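Local coordinates for hydrogenase expression/formation protein HypE (Desulfovibrio vulgaris subsp. vulgaris, PDB 2Z1U), which binds ATP and magnesium ions and, as a member of the HypE family, probably takes part in the maturation of hydrogenases, at residues L28-N33 and V110-G115; Y58-I63 and L179-Q184; Q238-V243 and Q318-T323. All coordinates share one frame; numbering follows the deposited sequence.

Interaction 1 (L28-N33 and V110-G115); sequences LRHFDN and VVASMG
Two helices, 17-31 and 104-121, pack against each other where the first one ends, with His30 and Phe31 meeting Val111, Ala112, Met114 and Gly115. His30 meets two neighbouring residues of helix 104-121. Its CB lies 3.6 Å from Val111 CG1, the two side chains crossing at about a right angle, while one face of its ring lies over Ala112 N, offset toward the rim, and ND1 is 3.5 Å from Ala112 CA. The small methyl of Ala112 lets the imidazole settle this low, and CE1 rests 3.6 Å from Ala112 CB. A water in the ring plane bonds His30 ND1, 2.7 Å away, and donates a weak bond to Ala112 O. Phe31 enters beside it. Its chi1 of -57° sets CG beside the backbone N, anti to the carbonyl carbon. The ring's CE1 comes 3.8 Å from Met114 CB, and the ring edge also faces Val111 O and Gly115 N. Gly115 has no side chain, which allows the backbones to close up: its CA is 3.8 Å from His30 O. That carbonyl accepts a hydrogen bond from Arg119 NH2, further along helix 104-121. Around the pair, Arg29 forms a salt bridge with Glu108, Phe31 touches a bound ATP, Val111 packs on strand 87-99, and Met114 on strands 87-99 and 141-151.

Interaction 2 (Y58-I63 and L179-Q184); sequences YTVDPI and LTILSQ
Ile181 reaches from helix 176-184 to the loop that carries Val60, Asp61 and Pro62, and its two branches do different work. CD1 presses on the backbone, 3.3 Å from Asp61 O, whereas CG2 meets Val60 CG2 at 4.2 Å, a looser touch in which the two side chains cross at a slant. The ethyl branch is not relaxed: chi2 is 104°, off a staggered value, which suggests some strain where CD1 meets the carbonyl. One turn further on, Gln184 offers its CB to Pro62 CG at 4.1 Å, the side chain and the pyrrolidine ring crossing at about a right angle. Pro62 CD also lies 4.1 Å from Ile181 O, so the proline sits over the last turn of the helix between these two residues. Gln184 then bends at chi2 (-67°), taking its amide carbon away from the ring; its side chain also packs on Phe65 and Pro66.

A cis peptide bond between Asp61 and Pro62, a geometry proline tolerates more readily than other residues, turns the loop here. Asp61 O is further held by a hydrogen bond from Arg185, just past the helix segment, while Arg341 bonds to Thr59 O and the backbones of Thr59 and Asp61 pair with the C-terminal tail at Cys343 and Arg341. Val60 also packs on Ile70 and Leu73 of helix 70-83. The contact thus joins the two regions related to AIR synthase, its loop belonging to the N-terminal family and its helix to the C-terminal one, an interdomain seam within the two-domain architecture of this superfamily.

Interaction 3 (Q238-V243 and Q318-T323); sequences QAVCHV and QVVMET
Gln318 opens the pairing of strand 319-322 with strand 240-244, its carbonyl O accepting Cys241 N at 3.1 Å; its side-chain OE1 turns instead to Arg315 N. Val319 comes next, lying beside Cys241 on the face that looks toward helix 225-237, with Val319 CG2 4.2 Å from Cys241 CB. Val320 uses both its backbone groups: its N donates to Cys241 O at 2.9 Å, and its O receives Val243 N at 2.9 Å with an N-H...O angle of 165°, though the donor is tilted from the carbonyl plane. On the other face, Val320 CG1 sits over the His242 ring in a CH-pi contact, 4.0 Å from the centroid and 25° off the normal, and also touches Val240 CG2 at 3.9 Å. Met321 returns to the helix-facing side, where its CG packs against Val243 CG1 at 3.9 Å; the rest of its side chain leads away from strand 240-243. Glu322 N closes the ladder on Val243 O at 2.7 Å. This parallel pair meets alternate backbone groups, the flanking strands pairing with others, while apolar side chains (Cys241, Val243, Val319, Met321) suit the face toward helix 225-237.

Interactions 1 and 2 are neighbours, their centres about 22 Å apart, and they touch directly where Val110 CG2 meets Ile63 CG2 at 3.9 Å. Along the chain their segments alternate. The side chain of Phe31 in interaction 1 is about 4 Å from a bound ATP, while that of Val60 in interaction 2 is about 11 Å from a bound ATP. Interaction 3 lies away from these sites, its nearest atoms about 17 Å from interaction 2 and about 32 Å from interaction 1, on the opposite side of the chain's centre from the latter.

Interaction 1 (L28-N33 and V110-G115)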
loop_
_atom_site.group_PDB
_atom_site.type_symbol
_atom_site.label_atom_id
_atom_site.label_comp_id
_atom_site.label_asym_id
_atom_site.label_seq_id
_atom_site.Cartn_x
_atom_site.Cartn_y
_atom_site.Cartn_z
ATOM N N LEU A 28 -2.341 -14.863 -8.384
ATOM C CA LEU A 28 -1.910 -14.833 -9.788
ATOM C C LEU A 28 -2.973 -15.362 -10.737
ATOM O O LEU A 28 -3.122 -14.859 -11.852
ATOM C CB LEU A 28 -0.625 -15.646 -9.994
ATOM C CG LEU A 28 0.659 -14.827 -9.969
ATOM C CD1 LEU A 28 0.821 -14.069 -8.638
ATOM C CD2 LEU A 28 1.851 -15.732 -10.265
ATOM N N ARG A 29 -3.709 -16.374 -10.293
ATOM C CA ARG A 29 -4.746 -16.969 -11.128
ATOM C C ARG A 29 -5.802 -15.925 -11.472
ATOM O O ARG A 29 -6.161 -15.752 -12.639
ATOM C CB ARG A 29 -5.374 -18.174 -10.435
ATOM C CG ARG A 29 -6.172 -19.071 -11.371
ATOM C CD ARG A 29 -6.693 -20.304 -10.645
ATOM N NE ARG A 29 -8.064 -20.080 -10.185
ATOM C CZ ARG A 29 -8.442 -19.938 -8.914
ATOM N NH1 ARG A 29 -7.560 -20.018 -7.924
ATOM N NH2 ARG A 29 -9.724 -19.739 -8.633
ATOM N N HIS A 30 -6.280 -15.214 -10.455
ATOM C CA HIS A 30 -7.318 -14.195 -10.649
ATOM C C HIS A 30 -6.833 -12.872 -11.251
ATOM O O HIS A 30 -7.584 -12.209 -11.983
ATOM C CB HIS A 30 -8.060 -13.931 -9.336
ATOM C CG HIS A 30 -9.017 -15.017 -8.957
ATOM N ND1 HIS A 30 -10.335 -15.016 -9.360
ATOM C CD2 HIS A 30 -8.850 -16.143 -8.223
ATOM C CE1 HIS A 30 -10.938 -16.093 -8.889
ATOM N NE2 HIS A 30 -10.060 -16.794 -8.195
ATOM N N PHE A 31 -5.596 -12.485 -10.935
ATOM C CA PHE A 31 -5.044 -11.197 -11.386
ATOM C C PHE A 31 -4.338 -11.309 -12.746
ATOM O O PHE A 31 -4.076 -10.289 -13.401
ATOM C CB PHE A 31 -4.111 -10.599 -10.323
ATOM C CG PHE A 31 -4.765 -10.400 -8.961
ATOM C CD1 PHE A 31 -6.155 -10.320 -8.828
ATOM C CD2 PHE A 31 -3.980 -10.285 -7.816
ATOM C CE1 PHE A 31 -6.745 -10.141 -7.573
ATOM C CE2 PHE A 31 -4.569 -10.094 -6.561
ATOM C CZ PHE A 31 -5.951 -10.017 -6.447
ATOM N N ASP A 32 -4.054 -12.557 -13.128
ATOM C CA ASP A 32 -3.517 -13.003 -14.439
ATOM C C ASP A 32 -2.954 -11.925 -15.362
ATOM O O ASP A 32 -3.693 -11.335 -16.158
ATOM C CB ASP A 32 -4.585 -13.817 -15.190
ATOM C CG ASP A 32 -3.996 -14.921 -16.045
ATOM O OD1 ASP A 32 -2.783 -14.883 -16.375
ATOM O OD2 ASP A 32 -4.762 -15.853 -16.386
ATOM N N ASN A 33 -1.646 -11.679 -15.238
ATOM C CA ASN A 33 -0.912 -10.807 -16.154
ATOM C C ASN A 33 0.589 -11.077 -16.046
ATOM O O ASN A 33 1.053 -11.528 -14.995
ATOM C CB ASN A 33 -1.269 -9.324 -15.926
ATOM C CG ASN A 33 -0.717 -8.770 -14.619
ATOM O OD1 ASN A 33 0.424 -8.315 -14.568
ATOM N ND2 ASN A 33 -1.529 -8.790 -13.568
ATOM N N VAL A 110 -13.315 -12.538 -2.401
ATOM C CA VAL A 110 -12.769 -11.174 -2.374
ATOM C C VAL A 110 -11.740 -10.987 -3.492
ATOM O O VAL A 110 -11.763 -9.978 -4.209
ATOM C CB VAL A 110 -12.134 -10.848 -1.014
ATOM C CG1 VAL A 110 -11.341 -9.531 -1.088
ATOM C CG2 VAL A 110 -13.208 -10.773 0.068
ATOM N N VAL A 111 -10.853 -11.973 -3.634
ATOM C CA VAL A 111 -9.850 -11.995 -4.698
ATOM C C VAL A 111 -10.525 -11.992 -6.077
ATOM O O VAL A 111 -10.127 -11.227 -6.954
ATOM C CB VAL A 111 -8.865 -13.197 -4.544
ATOM C CG1 VAL A 111 -8.019 -13.354 -5.783
ATOM C CG2 VAL A 111 -7.977 -12.990 -3.312
ATOM N N ALA A 112 -11.537 -12.844 -6.260
ATOM C CA ALA A 112 -12.349 -12.854 -7.494
ATOM C C ALA A 112 -12.961 -11.475 -7.813
ATOM O O ALA A 112 -12.913 -11.020 -8.962
ATOM C CB ALA A 112 -13.447 -13.923 -7.409
ATOM N N SER A 113 -13.538 -10.824 -6.803
ATOM C CA SER A 113 -14.034 -9.462 -6.946
ATOM C C SER A 113 -12.971 -8.471 -7.411
ATOM O O SER A 113 -13.244 -7.645 -8.276
ATOM C CB SER A 113 -14.632 -8.957 -5.629
ATOM O OG SER A 113 -15.920 -9.503 -5.420
ATOM N N MET A 114 -11.775 -8.533 -6.824
ATOM C CA MET A 114 -10.675 -7.655 -7.238
ATOM C C MET A 114 -10.264 -7.851 -8.686
ATOM O O MET A 114 -10.113 -6.869 -9.414
ATOM C CB MET A 114 -9.461 -7.776 -6.304
ATOM C CG MET A 114 -9.772 -7.349 -4.893
ATOM S SD MET A 114 -8.424 -7.490 -3.724
ATOM C CE MET A 114 -7.284 -6.226 -4.279
ATOM N N GLY A 115 -10.093 -9.119 -9.091
ATOM C CA GLY A 115 -9.753 -9.481 -10.464
ATOM C C GLY A 115 -10.742 -8.897 -11.448
ATOM O O GLY A 115 -10.354 -8.227 -12.396
HETATM O O HOH W 1 -11.059 -12.915 -10.979
#

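Interaction 2 (Y58-I63 and L179-Q184)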
loop_
_atom_site.group_PDB
_atom_site.type_symbol
_atom_site.label_atom_id
_atom_site.label_comp_id
_atom_site.label_asym_id
_atom_site.label_seq_id
_atom_site.Cartn_x
_atom_site.Cartn_y
_atom_site.Cartn_z
ATOM N N TYR A 58 -8.400 -0.573 3.280
ATOM C CA TYR A 58 -9.834 -0.848 3.288
ATOM C C TYR A 58 -10.141 -1.737 4.484
ATOM O O TYR A 58 -9.488 -2.757 4.699
ATOM C CB TYR A 58 -10.270 -1.452 1.941
ATOM C CG TYR A 58 -10.032 -0.454 0.821
ATOM C CD1 TYR A 58 -8.782 -0.379 0.195
ATOM C CD2 TYR A 58 -11.030 0.472 0.438
ATOM C CE1 TYR A 58 -8.526 0.549 -0.796
ATOM C CE2 TYR A 58 -10.779 1.447 -0.569
ATOM C CZ TYR A 58 -9.515 1.470 -1.182
ATOM O OH TYR A 58 -9.203 2.367 -2.197
ATOM N N THR A 59 -11.107 -1.302 5.289
ATOM C CA THR A 59 -11.359 -1.887 6.609
ATOM C C THR A 59 -12.863 -2.129 6.793
ATOM O O THR A 59 -13.342 -2.263 7.917
ATOM C CB THR A 59 -10.851 -0.958 7.758
ATOM O OG1 THR A 59 -11.450 0.328 7.614
ATOM C CG2 THR A 59 -9.328 -0.790 7.723
ATOM N N VAL A 60 -13.594 -2.198 5.685
ATOM C CA VAL A 60 -15.069 -2.238 5.727
ATOM C C VAL A 60 -15.587 -3.436 6.538
ATOM O O VAL A 60 -15.060 -4.559 6.461
ATOM C CB VAL A 60 -15.693 -2.197 4.302
ATOM C CG1 VAL A 60 -15.389 -3.474 3.541
ATOM C CG2 VAL A 60 -17.219 -1.927 4.339
ATOM N N ASP A 61 -16.597 -3.159 7.347
ATOM C CA ASP A 61 -17.274 -4.170 8.128
ATOM C C ASP A 61 -18.760 -3.942 7.935
ATOM O O ASP A 61 -19.256 -2.869 8.290
ATOM C CB ASP A 61 -16.879 -4.041 9.600
ATOM C CG ASP A 61 -17.579 -5.054 10.488
ATOM O OD1 ASP A 61 -17.996 -4.656 11.595
ATOM O OD2 ASP A 61 -17.727 -6.229 10.082
ATOM N N PRO A 62 -19.490 -4.939 7.376
ATOM C CA PRO A 62 -19.062 -6.284 6.976
ATOM C C PRO A 62 -18.277 -6.321 5.658
ATOM O O PRO A 62 -18.238 -5.328 4.927
ATOM C CB PRO A 62 -20.389 -7.034 6.818
ATOM C CG PRO A 62 -21.352 -5.985 6.397
ATOM C CD PRO A 62 -20.931 -4.727 7.113
ATOM N N ILE A 63 -17.676 -7.472 5.372
ATOM C CA ILE A 63 -16.825 -7.648 4.199
ATOM C C ILE A 63 -17.670 -7.685 2.940
ATOM O O ILE A 63 -17.253 -7.166 1.903
ATOM C CB ILE A 63 -15.986 -8.958 4.300
ATOM C CG1 ILE A 63 -15.004 -8.880 5.466
ATOM C CG2 ILE A 63 -15.272 -9.267 2.989
ATOM C CD1 ILE A 63 -14.089 -10.108 5.575
ATOM N N LEU A 179 -25.193 4.223 4.088
ATOM C CA LEU A 179 -26.438 3.658 4.591
ATOM C C LEU A 179 -26.436 2.137 4.513
ATOM O O LEU A 179 -26.807 1.471 5.471
ATOM C CB LEU A 179 -27.651 4.211 3.832
ATOM C CG LEU A 179 -28.991 4.401 4.543
ATOM C CD1 LEU A 179 -30.150 4.229 3.572
ATOM C CD2 LEU A 179 -29.194 3.523 5.777
ATOM N N THR A 180 -26.012 1.579 3.382
ATOM C CA THR A 180 -26.084 0.121 3.234
ATOM C C THR A 180 -25.186 -0.654 4.170
ATOM O O THR A 180 -25.622 -1.676 4.689
ATOM C CB THR A 180 -26.107 -0.416 1.756
ATOM O OG1 THR A 180 -25.166 -1.489 1.582
ATOM C CG2 THR A 180 -25.853 0.667 0.775
ATOM N N ILE A 181 -23.965 -0.176 4.425
ATOM C CA ILE A 181 -23.105 -0.904 5.361
ATOM C C ILE A 181 -23.632 -0.772 6.810
ATOM O O ILE A 181 -23.655 -1.757 7.545
ATOM C CB ILE A 181 -21.561 -0.604 5.220
ATOM C CG1 ILE A 181 -21.128 0.547 6.104
ATOM C CG2 ILE A 181 -21.074 -0.477 3.772
ATOM C CD1 ILE A 181 -20.413 0.026 7.302
ATOM N N LEU A 182 -24.093 0.427 7.188
ATOM C CA LEU A 182 -24.629 0.695 8.525
ATOM C C LEU A 182 -25.926 -0.058 8.808
ATOM O O LEU A 182 -26.155 -0.494 9.939
ATOM C CB LEU A 182 -24.835 2.201 8.740
ATOM C CG LEU A 182 -23.806 3.048 9.520
ATOM C CD1 LEU A 182 -22.471 2.362 9.796
ATOM C CD2 LEU A 182 -23.590 4.425 8.868
ATOM N N SER A 183 -26.766 -0.209 7.784
ATOM C CA SER A 183 -27.978 -1.011 7.902
ATOM C C SER A 183 -27.701 -2.521 7.840
ATOM O O SER A 183 -28.338 -3.287 8.562
ATOM C CB SER A 183 -29.043 -0.580 6.885
ATOM O OG SER A 183 -28.617 -0.798 5.559
ATOM N N GLN A 184 -26.750 -2.944 7.003
ATOM C CA GLN A 184 -26.284 -4.343 7.003
ATOM C C GLN A 184 -25.806 -4.758 8.388
ATOM O O GLN A 184 -26.173 -5.826 8.891
ATOM C CB GLN A 184 -25.139 -4.562 6.007
ATOM C CG GLN A 184 -25.578 -4.917 4.603
ATOM C CD GLN A 184 -26.256 -6.277 4.515
ATOM O OE1 GLN A 184 -25.682 -7.302 4.887
ATOM N NE2 GLN A 184 -27.481 -6.290 4.008
#

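Interaction 3 (Q238-V243 and Q318-T323)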
loop_
_atom_site.group_PDB
_atom_site.type_symbol
_atom_site.label_atom_id
_atom_site.label_comp_id
_atom_site.label_asym_id
_atom_site.label_seq_id
_atom_site.Cartn_x
_atom_site.Cartn_y
_atom_site.Cartn_z
ATOM N N GLN A 238 -9.378 28.325 -0.779
ATOM C CA GLN A 238 -9.660 29.593 -0.074
ATOM C C GLN A 238 -10.843 30.340 -0.681
ATOM O O GLN A 238 -10.764 31.521 -1.020
ATOM C CB GLN A 238 -8.407 30.474 0.014
ATOM C CG GLN A 238 -7.346 29.891 0.935
ATOM C CD GLN A 238 -7.801 29.903 2.382
ATOM O OE1 GLN A 238 -7.927 30.967 2.989
ATOM N NE2 GLN A 238 -8.061 28.724 2.937
ATOM N N ALA A 239 -11.946 29.615 -0.814
ATOM C CA ALA A 239 -13.162 30.152 -1.391
ATOM C C ALA A 239 -14.321 29.620 -0.572
ATOM O O ALA A 239 -14.127 28.915 0.411
ATOM C CB ALA A 239 -13.287 29.724 -2.851
ATOM N N VAL A 240 -15.531 29.967 -0.976
ATOM C CA VAL A 240 -16.701 29.436 -0.306
ATOM C C VAL A 240 -17.562 28.683 -1.306
ATOM O O VAL A 240 -17.772 29.142 -2.434
ATOM C CB VAL A 240 -17.446 30.519 0.586
ATOM C CG1 VAL A 240 -16.998 31.953 0.270
ATOM C CG2 VAL A 240 -18.951 30.361 0.569
ATOM N N CYS A 241 -17.981 27.479 -0.921
ATOM C CA CYS A 241 -18.855 26.681 -1.764
ATOM C C CYS A 241 -20.294 26.947 -1.371
ATOM O O CYS A 241 -20.638 26.912 -0.183
ATOM C CB CYS A 241 -18.508 25.190 -1.656
ATOM S SG CYS A 241 -16.891 24.767 -2.347
ATOM N N HIS A 242 -21.117 27.284 -2.363
ATOM C CA HIS A 242 -22.547 27.480 -2.157
ATOM C C HIS A 242 -23.313 26.344 -2.830
ATOM O O HIS A 242 -23.153 26.104 -4.015
ATOM C CB HIS A 242 -23.001 28.848 -2.689
ATOM C CG HIS A 242 -22.614 29.993 -1.802
ATOM N ND1 HIS A 242 -23.483 30.561 -0.895
ATOM C CD2 HIS A 242 -21.439 30.655 -1.662
ATOM C CE1 HIS A 242 -22.867 31.534 -0.243
ATOM N NE2 HIS A 242 -21.626 31.610 -0.688
ATOM N N VAL A 243 -24.141 25.656 -2.060
ATOM C CA VAL A 243 -24.816 24.450 -2.512
ATOM C C VAL A 243 -26.329 24.580 -2.301
ATOM O O VAL A 243 -26.767 25.239 -1.361
ATOM C CB VAL A 243 -24.208 23.212 -1.799
ATOM C CG1 VAL A 243 -25.248 22.113 -1.577
ATOM C CG2 VAL A 243 -23.039 22.667 -2.644
ATOM N N GLN A 318 -15.518 27.919 3.979
ATOM C CA GLN A 318 -16.847 27.553 4.464
ATOM C C GLN A 318 -17.769 27.039 3.362
ATOM O O GLN A 318 -17.619 27.383 2.193
ATOM C CB GLN A 318 -17.501 28.716 5.233
ATOM C CG GLN A 318 -16.824 29.005 6.573
ATOM C CD GLN A 318 -17.707 29.807 7.532
ATOM O OE1 GLN A 318 -18.190 30.890 7.203
ATOM N NE2 GLN A 318 -17.901 29.274 8.731
ATOM N N VAL A 319 -18.720 26.198 3.749
ATOM C CA VAL A 319 -19.657 25.610 2.806
ATOM C C VAL A 319 -21.072 25.946 3.260
ATOM O O VAL A 319 -21.510 25.486 4.314
ATOM C CB VAL A 319 -19.495 24.088 2.736
ATOM C CG1 VAL A 319 -20.526 23.487 1.778
ATOM C CG2 VAL A 319 -18.069 23.716 2.284
ATOM N N VAL A 320 -21.772 26.744 2.459
ATOM C CA VAL A 320 -23.132 27.131 2.797
ATOM C C VAL A 320 -24.212 26.599 1.861
ATOM O O VAL A 320 -24.164 26.779 0.632
ATOM C CB VAL A 320 -23.268 28.658 3.139
ATOM C CG1 VAL A 320 -22.063 29.477 2.663
ATOM C CG2 VAL A 320 -24.611 29.258 2.689
ATOM N N MET A 321 -25.175 25.915 2.467
ATOM C CA MET A 321 -26.246 25.278 1.726
ATOM C C MET A 321 -27.490 26.122 1.839
ATOM O O MET A 321 -27.950 26.422 2.967
ATOM C CB MET A 321 -26.510 23.865 2.268
ATOM C CG MET A 321 -27.535 23.067 1.454
ATOM S SD MET A 321 -27.568 21.307 1.867
ATOM C CE MET A 321 -28.333 21.310 3.487
ATOM N N GLU A 322 -28.024 26.534 0.690
ATOM C CA GLU A 322 -29.368 27.097 0.680
ATOM C C GLU A 322 -30.338 25.935 0.879
ATOM O O GLU A 322 -30.379 24.985 0.096
ATOM C CB GLU A 322 -29.692 27.851 -0.609
ATOM C CG GLU A 322 -31.111 28.370 -0.595
ATOM C CD GLU A 322 -31.502 29.113 -1.847
ATOM O OE1 GLU A 322 -30.592 29.542 -2.585
ATOM O OE2 GLU A 322 -32.721 29.258 -2.093
ATOM N N THR A 323 -31.092 26.036 1.961
ATOM C CA THR A 323 -31.953 24.991 2.475
ATOM C C THR A 323 -33.249 24.870 1.627
ATOM O O THR A 323 -33.625 25.826 0.948
ATOM C CB THR A 323 -32.216 25.371 3.941
ATOM O OG1 THR A 323 -31.240 24.717 4.790
ATOM C CG2 THR A 323 -33.616 25.093 4.382
#